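Local coordinates for particle-associated glycoside hydrolase (Acinetobacter phage Fri1, PDB 6C72), which depolymerises the capsular polysaccharide of Acinetobacter baumannii as the tailspike of the phage, stripping host capsule during entry, at the interface of chains A and B. Coordinates in Å, arbitrary orientation; residue numbers count along the deposited sequence, not the author numbering. Chains: chain A/B, Particle-associated glycoside hydrolase.

The interface of chains A and B. Residues chain A 140, 191, 193-194, 196, 225; chain B 156, 160, 163, 171.
B:Ile163, projecting from the short helix 160-165, sends one branch to A:Pro193 and A:Met140 and the other to A:Leu191, A:Ile225 and A:Glu194, a compact example of how a tailspike subunit can pack a short helix against its neighbour. CG1 of B:Ile163 lies anti to the carbonyl carbon (chi1 -68°), which carries CD1 out to the ring of A:Pro193, 3.8 Å from CB, and to the sulphur of A:Met140. The other branch of B:Ile163, CG2, meets the tips of A:Ile225 and A:Leu191 and sits 3.5 Å from OE1 of the A:Glu194 carboxylate. One turn back on the helix, B:Glu160 contributes its aliphatic stem rather than its carboxylate: CB receives the terminal methyl CE of A:Met140 at 3.6 Å, and CG meets CD2 of A:Leu191 at 4.0 Å. The bend of A:Met140 at chi3 (-49°) turns that methyl onto the stem.

Beside this apolar cluster, B:Gln171 donates to A:Glu194 twice. The backbone N of B:Gln171 gives a nearly straight bond to OE2 of the A:Glu194 carboxylate (3.0 Å, 170° at H), approaching from above the carboxylate plane. The B:Gln171 side chain, bent at chi2, also turns NE2 to the backbone O of A:Glu194 at 3.0 Å, within the carbonyl plane, though that O lies somewhat out of the B:Gln171 amide plane. B:Gln171 CG also packs on A:Pro193 CB, joining the polar clamp to the greasy patch. Together they fasten neighbouring subunits within the trimeric spike, likely steadying the depolymerase body.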
# COMPACT_ATOMS: atom_id res chain seq x y z
N MET A 140 -8.16 34.34 0.04
CA MET A 140 -7.64 33.67 1.21
C MET A 140 -8.63 32.57 1.57
O MET A 140 -9.82 32.85 1.77
CB MET A 140 -7.46 34.68 2.35
CG MET A 140 -6.75 34.19 3.57
SD MET A 140 -6.43 35.53 4.75
CE MET A 140 -5.71 36.76 3.66
N LEU A 191 -4.47 31.39 -1.32
CA LEU A 191 -3.64 31.20 -0.14
C LEU A 191 -4.42 30.44 0.93
O LEU A 191 -5.53 30.84 1.31
CB LEU A 191 -3.16 32.54 0.41
CG LEU A 191 -2.38 32.53 1.72
CD1 LEU A 191 -1.05 31.79 1.58
CD2 LEU A 191 -2.19 33.95 2.25
N PRO A 193 -4.11 29.85 4.61
CA PRO A 193 -3.32 30.22 5.79
C PRO A 193 -3.18 29.06 6.76
O PRO A 193 -3.92 28.07 6.69
CB PRO A 193 -4.13 31.35 6.44
CG PRO A 193 -5.02 31.84 5.40
CD PRO A 193 -5.33 30.65 4.50
N GLU A 194 -2.23 29.20 7.68
CA GLU A 194 -2.12 28.25 8.77
C GLU A 194 -3.41 28.24 9.58
O GLU A 194 -4.13 29.24 9.65
CB GLU A 194 -0.91 28.57 9.66
CG GLU A 194 -0.99 29.93 10.37
CD GLU A 194 -0.44 31.07 9.53
OE1 GLU A 194 -0.36 30.89 8.29
OE2 GLU A 194 -0.10 32.13 10.11
N VAL A 196 -6.13 27.01 8.77
CA VAL A 196 -7.29 26.84 7.91
C VAL A 196 -7.35 25.37 7.49
O VAL A 196 -6.40 24.84 6.89
CB VAL A 196 -7.23 27.78 6.69
CG1 VAL A 196 -8.26 27.37 5.66
CG2 VAL A 196 -7.46 29.24 7.14
N ILE A 225 -0.54 26.67 3.47
CA ILE A 225 0.01 26.64 4.82
C ILE A 225 -0.88 25.85 5.77
O ILE A 225 -0.37 25.30 6.76
CB ILE A 225 0.24 28.06 5.38
CG1 ILE A 225 0.81 28.99 4.31
CG2 ILE A 225 1.15 28.06 6.62
CD1 ILE A 225 0.93 30.42 4.80
N SER B 156 -11.10 34.29 10.29
CA SER B 156 -9.65 34.24 10.38
C SER B 156 -9.10 35.51 11.05
O SER B 156 -9.77 36.54 11.17
CB SER B 156 -9.03 34.08 9.00
OG SER B 156 -9.21 35.24 8.23
N GLU B 160 -2.92 39.13 5.14
CA GLU B 160 -2.23 38.27 4.17
C GLU B 160 -0.72 38.49 4.20
O GLU B 160 0.04 37.53 4.15
CB GLU B 160 -2.76 38.53 2.76
CG GLU B 160 -1.89 37.90 1.70
CD GLU B 160 -2.37 38.17 0.28
OE1 GLU B 160 -3.60 38.34 0.09
OE2 GLU B 160 -1.52 38.19 -0.63
N ILE B 163 0.72 36.78 7.19
CA ILE B 163 0.62 35.34 6.99
C ILE B 163 1.71 34.86 6.05
O ILE B 163 2.35 33.82 6.29
CB ILE B 163 -0.79 34.97 6.48
CG1 ILE B 163 -1.83 35.22 7.57
CG2 ILE B 163 -0.82 33.54 6.02
CD1 ILE B 163 -3.27 35.03 7.12
N GLN B 171 -2.28 33.51 11.59
CA GLN B 171 -3.68 33.12 11.53
C GLN B 171 -3.93 32.14 12.67
O GLN B 171 -3.66 30.94 12.55
CB GLN B 171 -4.03 32.52 10.18
CG GLN B 171 -5.50 32.65 9.82
CD GLN B 171 -6.42 32.03 10.84
OE1 GLN B 171 -7.05 32.74 11.63
NE2 GLN B 171 -6.50 30.70 10.86